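TRNA modification GTPase mnmE (Chlorobium tepidum, PDB 3GEE) probably hydrolyses GTP at a high intrinsic rate and takes part in adding a carboxymethylaminomethyl group to the wobble uridine of certain tRNAs. Local coordinates at residues 34-39 against 94-99; 58-63 against 82-87. All coordinates share one frame; numbering follows the deposited sequence.

From the N terminus, strand 30-36 runs into the turn before helix 40-47, and the chain then passes through the loop at 58-63 into strands 64-71 and 76-85. Contact 2 closes this inner loop by setting 58-63 against the end of strand 76-85. Only afterwards does strand 96-102 return beside strand 30-36, so that contact 1 closes the larger loop with contact 2 nested inside it. The two meet where strands 76-85 and 96-102 are neighbours in one sheet: F85 N probably bonds to M96 O, and the F85 ring packs on the E98 carboxylate. Both contacts reach the same bound folinic acid.

Contact 1 (34-39 against 94-99); sequences RISGAG and EQMVEF. With FON (N-{[4-({[(6R)-2-amino-5-formyl-4-oxo-1,4,5,6,7,8-hexahydropteridin-6-yl]methyl}amino)phenyl]carbonyl}-L-glutamic acid), chain C.
The hydroxyl OG of S36 is gripped by two groups: it donates to E94 OE2 at 2.5 Å, nearly along that carboxylate's C-O axis, and is hydrogen-bonded to T92 OG1. OG stands anti to the backbone N (chi1 179°), and the small serine brings it to a buried acid whose other oxygen accepts from G15 N. Beside it G37 N bonds to Q95 O at 3.0 Å; at phi 120° the lack of a CB spares G37 a collision with the carbonyl O of S36. The strands 34-36 and 96-99 continue antiparallel, I35 N giving a bond to V97 O at 3.1 Å and V97 N a weaker one to I35 O. On this hydrogen-bonded pair the branched chains lie side by side, I35 CG1 3.6 Å from V97 CG1, and pack on V40 of helix 40-47. The opposite face carries R34, M96 and E98 together with S36. R34 and E98 run alongside each other, and OE2 of E98 meets the guanidinium edge at NE, a salt bridge of 3.6 Å that probably offsets part of the charge where R34 nears K476. E98 OE1 accepts from NA2 of folinic acid at 2.6 Å, while R34 NH2 makes a weak bond to O4 of the same pterin. A carboxylate and, more loosely, a guanidinium thus meet the pterin edge, forming part of the 5-formyltetrahydrofolate site of the TrmE N-terminal domain.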
# COMPACT_ATOMS: atom_id res chain seq x y z
N ARG A 34 10.91 -8.37 -1.32
CA ARG A 34 11.20 -9.81 -1.41
C ARG A 34 12.10 -10.18 -2.58
O ARG A 34 11.82 -9.86 -3.73
CB ARG A 34 9.92 -10.67 -1.36
CG ARG A 34 8.92 -10.45 -2.47
CD ARG A 34 8.44 -11.78 -3.05
NE ARG A 34 7.38 -12.44 -2.30
CZ ARG A 34 6.23 -12.86 -2.83
NH1 ARG A 34 5.97 -12.67 -4.12
NH2 ARG A 34 5.34 -13.46 -2.07
N ILE A 35 13.21 -10.85 -2.27
CA ILE A 35 14.16 -11.28 -3.28
C ILE A 35 14.23 -12.80 -3.38
O ILE A 35 14.04 -13.50 -2.39
CB ILE A 35 15.56 -10.66 -3.05
CG1 ILE A 35 16.33 -11.40 -1.96
CG2 ILE A 35 15.41 -9.21 -2.66
CD1 ILE A 35 17.83 -11.08 -1.94
N SER A 36 14.48 -13.31 -4.59
CA SER A 36 14.45 -14.74 -4.85
C SER A 36 15.40 -15.13 -5.97
O SER A 36 15.71 -14.31 -6.83
CB SER A 36 13.03 -15.20 -5.19
OG SER A 36 12.99 -16.59 -5.46
N GLY A 37 15.87 -16.37 -5.95
CA GLY A 37 16.76 -16.86 -6.99
C GLY A 37 18.13 -17.33 -6.52
O GLY A 37 18.39 -17.39 -5.32
N ALA A 38 18.98 -17.64 -7.48
CA ALA A 38 20.28 -18.24 -7.21
C ALA A 38 21.18 -17.42 -6.31
O ALA A 38 21.59 -16.32 -6.67
CB ALA A 38 20.98 -18.54 -8.53
N GLY A 39 21.49 -17.96 -5.13
CA GLY A 39 22.49 -17.38 -4.23
C GLY A 39 22.00 -16.15 -3.51
O GLY A 39 22.78 -15.30 -3.08
N GLU A 94 12.33 -21.69 -4.58
CA GLU A 94 13.77 -21.50 -4.60
C GLU A 94 14.18 -20.71 -3.38
O GLU A 94 13.36 -20.38 -2.52
CB GLU A 94 14.25 -20.73 -5.83
CG GLU A 94 13.28 -20.52 -6.97
CD GLU A 94 13.70 -19.33 -7.83
OE1 GLU A 94 14.00 -19.52 -9.03
OE2 GLU A 94 13.74 -18.21 -7.27
N GLN A 95 15.46 -20.38 -3.34
CA GLN A 95 16.05 -19.65 -2.24
C GLN A 95 15.55 -18.21 -2.21
O GLN A 95 15.73 -17.46 -3.17
CB GLN A 95 17.56 -19.67 -2.39
CG GLN A 95 18.32 -19.19 -1.19
CD GLN A 95 19.72 -19.76 -1.15
OE1 GLN A 95 20.69 -19.09 -1.51
NE2 GLN A 95 19.83 -21.03 -0.74
N MET A 96 14.91 -17.83 -1.11
CA MET A 96 14.51 -16.44 -0.97
C MET A 96 14.62 -15.91 0.44
O MET A 96 14.45 -16.65 1.42
CB MET A 96 13.11 -16.19 -1.55
CG MET A 96 12.03 -17.18 -1.18
SD MET A 96 10.60 -16.97 -2.27
CE MET A 96 9.87 -15.46 -1.62
N VAL A 97 14.93 -14.62 0.53
CA VAL A 97 14.81 -13.88 1.78
C VAL A 97 13.82 -12.74 1.56
O VAL A 97 13.71 -12.22 0.45
CB VAL A 97 16.18 -13.39 2.31
CG1 VAL A 97 17.10 -13.00 1.19
CG2 VAL A 97 16.02 -12.25 3.31
N GLU A 98 13.09 -12.39 2.62
CA GLU A 98 12.09 -11.33 2.57
C GLU A 98 12.35 -10.32 3.68
O GLU A 98 12.10 -10.59 4.87
CB GLU A 98 10.68 -11.89 2.75
CG GLU A 98 10.19 -12.78 1.62
CD GLU A 98 8.76 -13.25 1.84
OE1 GLU A 98 8.23 -13.06 2.96
OE2 GLU A 98 8.18 -13.82 0.89
N PHE A 99 12.85 -9.16 3.29
CA PHE A 99 13.04 -8.08 4.24
C PHE A 99 11.71 -7.36 4.43
O PHE A 99 11.09 -6.93 3.47
CB PHE A 99 14.09 -7.10 3.72
CG PHE A 99 15.42 -7.73 3.48
CD1 PHE A 99 16.34 -7.86 4.52
CD2 PHE A 99 15.75 -8.21 2.22
CE1 PHE A 99 17.57 -8.44 4.31
CE2 PHE A 99 16.99 -8.80 2.00
CZ PHE A 99 17.90 -8.91 3.05
N1 FON C . 4.00 -14.50 3.52
C2 FON C . 5.32 -14.39 3.27
NA2 FON C . 6.13 -13.85 4.23
N3 FON C . 5.88 -14.80 2.10
C4 FON C . 5.14 -15.34 1.10
O4 FON C . 5.72 -15.69 0.05
C4A FON C . 3.67 -15.47 1.32
N5 FON C . 2.71 -16.02 0.47
C6 FON C . 1.74 -16.83 1.22
C7 FON C . 0.91 -15.75 1.92
N8 FON C . 1.81 -15.11 2.87
C8A FON C . 3.14 -15.01 2.62
C9 FON C . 0.90 -17.81 0.41
N10 FON C . 1.71 -18.67 -0.44
C11 FON C . 4.78 -21.32 0.54
C12 FON C . 3.62 -21.75 -0.10
C13 FON C . 2.61 -20.85 -0.42
C14 FON C . 2.73 -19.50 -0.08
C15 FON C . 3.90 -19.07 0.55
C16 FON C . 4.92 -19.97 0.87
C FON C . 5.85 -22.34 0.86
O FON C . 6.82 -22.02 1.52
N FON C . 5.69 -23.58 0.37
CA FON C . 6.06 -24.84 1.01
CB FON C . 5.24 -25.11 2.27
CG FON C . 5.76 -26.26 3.13
CD FON C . 5.61 -25.97 4.61
OE1 FON C . 6.45 -25.23 5.17
OE2 FON C . 4.65 -26.49 5.23
CT FON C . 5.87 -25.97 0.03
O1 FON C . 6.76 -26.84 -0.09
O2 FON C . 4.81 -25.99 -0.64
CP1 FON C . 2.70 -15.81 -0.78
O3 FON C . 1.75 -15.24 -1.30

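Contact 2 (58-63 against 82-87); sequences AEAAGY and ALVFRA. With FON (N-{[4-({[(6R)-2-amino-5-formyl-4-oxo-1,4,5,6,7,8-hexahydropteridin-6-yl]methyl}amino)phenyl]carbonyl}-L-glutamic acid), chain C.
R86 turns its guanidinium to main-chain carbonyls: NE donates to A60 O at 2.6 Å, nearly straight and within the guanidinium plane, and NH2 adds a weak bond to the same oxygen. NH2 also turns to A58 O, though the separation modelled there is too short to be reliable. An arginine extended from CG to NE suits this, its length carrying several donors to a loop without regular structure. Alongside, the CB of A60 lies 4.1 Å from V84 CG2, an apolar contact. Next, Y63 N bonds to V84 O at 2.9 Å, joining the loop's end to strand 82-85. Y63 and F85 then form a T-shaped pair, centroids 5.0 Å apart and planes at 78°, in which F85 CE2 sits over the Y63 face, offset toward the rim. I81 and F67 of the second subunit pack on F85 and Y63 respectively. Y63 OH donates to the benzoyl carbonyl O of folinic acid, at an untrustworthy modelled distance. F85 CZ lies 4.1 Å from the ligand's N3 and Y63 CE1 3.5 Å from its OE1; with T100 and H52 of the second subunit also bonded to it, the pair lines the folate pocket at the dimer interface.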
# COMPACT_ATOMS: atom_id res chain seq x y z
N ALA A 58 23.03 -16.94 5.22
CA ALA A 58 23.35 -18.11 4.41
C ALA A 58 23.54 -19.37 5.27
O ALA A 58 23.57 -20.48 4.75
CB ALA A 58 24.58 -17.85 3.55
N GLU A 59 23.67 -19.17 6.58
CA GLU A 59 23.85 -20.27 7.53
C GLU A 59 22.56 -20.62 8.27
O GLU A 59 22.57 -21.46 9.16
CB GLU A 59 24.91 -19.89 8.56
CG GLU A 59 26.31 -19.63 8.01
CD GLU A 59 27.28 -19.15 9.08
OE1 GLU A 59 26.83 -18.56 10.09
OE2 GLU A 59 28.50 -19.36 8.91
N ALA A 60 21.46 -19.98 7.90
CA ALA A 60 20.22 -20.09 8.66
C ALA A 60 19.26 -21.13 8.09
O ALA A 60 19.26 -21.40 6.89
CB ALA A 60 19.54 -18.74 8.73
N ALA A 61 18.45 -21.70 8.97
CA ALA A 61 17.42 -22.66 8.57
C ALA A 61 16.26 -21.95 7.87
O ALA A 61 16.03 -20.77 8.06
CB ALA A 61 16.92 -23.40 9.79
N GLY A 62 15.54 -22.69 7.04
CA GLY A 62 14.32 -22.17 6.43
C GLY A 62 13.26 -21.84 7.46
O GLY A 62 13.22 -22.44 8.54
N TYR A 63 12.42 -20.86 7.13
CA TYR A 63 11.33 -20.39 7.99
C TYR A 63 11.79 -19.72 9.29
O TYR A 63 11.10 -19.76 10.31
CB TYR A 63 10.29 -21.49 8.23
CG TYR A 63 9.35 -21.61 7.07
CD1 TYR A 63 9.61 -22.49 6.02
CD2 TYR A 63 8.22 -20.80 6.99
CE1 TYR A 63 8.75 -22.59 4.93
CE2 TYR A 63 7.36 -20.88 5.91
CZ TYR A 63 7.62 -21.77 4.89
OH TYR A 63 6.74 -21.83 3.84
N ALA A 82 14.73 -10.03 8.53
CA ALA A 82 14.93 -10.90 7.37
C ALA A 82 14.29 -12.25 7.62
O ALA A 82 14.43 -12.82 8.70
CB ALA A 82 16.40 -11.04 7.05
N LEU A 83 13.56 -12.74 6.63
CA LEU A 83 12.95 -14.06 6.71
C LEU A 83 13.58 -14.97 5.67
O LEU A 83 13.39 -14.78 4.47
CB LEU A 83 11.43 -13.99 6.52
CG LEU A 83 10.61 -15.26 6.75
CD1 LEU A 83 11.01 -15.96 8.03
CD2 LEU A 83 9.13 -14.93 6.78
N VAL A 84 14.33 -15.96 6.16
CA VAL A 84 14.99 -16.91 5.29
C VAL A 84 14.01 -18.02 4.88
O VAL A 84 13.25 -18.52 5.71
CB VAL A 84 16.25 -17.51 5.98
CG1 VAL A 84 16.92 -18.56 5.10
CG2 VAL A 84 17.25 -16.40 6.33
N PHE A 85 14.01 -18.34 3.59
CA PHE A 85 13.32 -19.51 3.05
C PHE A 85 14.34 -20.28 2.24
O PHE A 85 15.17 -19.67 1.55
CB PHE A 85 12.19 -19.13 2.10
CG PHE A 85 11.06 -18.39 2.74
CD1 PHE A 85 11.05 -17.00 2.77
CD2 PHE A 85 9.97 -19.08 3.25
CE1 PHE A 85 9.99 -16.30 3.34
CE2 PHE A 85 8.90 -18.39 3.81
CZ PHE A 85 8.91 -17.00 3.85
N ARG A 86 14.26 -21.60 2.28
CA ARG A 86 15.26 -22.43 1.62
C ARG A 86 14.68 -23.48 0.69
O ARG A 86 13.47 -23.74 0.69
CB ARG A 86 16.13 -23.13 2.65
CG ARG A 86 17.21 -22.27 3.22
CD ARG A 86 18.29 -23.13 3.81
NE ARG A 86 19.29 -22.31 4.47
CZ ARG A 86 20.44 -21.93 3.93
NH1 ARG A 86 20.76 -22.28 2.69
NH2 ARG A 86 21.28 -21.19 4.64
N ALA A 87 15.57 -24.07 -0.10
CA ALA A 87 15.33 -25.35 -0.78
C ALA A 87 14.08 -25.24 -1.65
O ALA A 87 13.97 -24.27 -2.41
CB ALA A 87 15.24 -26.49 0.24
N1 FON C . 4.00 -14.50 3.52
C2 FON C . 5.32 -14.39 3.27
NA2 FON C . 6.13 -13.85 4.23
N3 FON C . 5.88 -14.80 2.10
C4 FON C . 5.14 -15.34 1.10
O4 FON C . 5.72 -15.69 0.05
C4A FON C . 3.67 -15.47 1.32
N5 FON C . 2.71 -16.02 0.47
C6 FON C . 1.74 -16.83 1.22
C7 FON C . 0.91 -15.75 1.92
N8 FON C . 1.81 -15.11 2.87
C8A FON C . 3.14 -15.01 2.62
C9 FON C . 0.90 -17.81 0.41
N10 FON C . 1.71 -18.67 -0.44
C11 FON C . 4.78 -21.32 0.54
C12 FON C . 3.62 -21.75 -0.10
C13 FON C . 2.61 -20.85 -0.42
C14 FON C . 2.73 -19.50 -0.08
C15 FON C . 3.90 -19.07 0.55
C16 FON C . 4.92 -19.97 0.87
C FON C . 5.85 -22.34 0.86
O FON C . 6.82 -22.02 1.52
N FON C . 5.69 -23.58 0.37
CA FON C . 6.06 -24.84 1.01
CB FON C . 5.24 -25.11 2.27
CG FON C . 5.76 -26.26 3.13
CD FON C . 5.61 -25.97 4.61
OE1 FON C . 6.45 -25.23 5.17
OE2 FON C . 4.65 -26.49 5.23
CT FON C . 5.87 -25.97 0.03
O1 FON C . 6.76 -26.84 -0.09
O2 FON C . 4.81 -25.99 -0.64
CP1 FON C . 2.70 -15.81 -0.78
O3 FON C . 1.75 -15.24 -1.30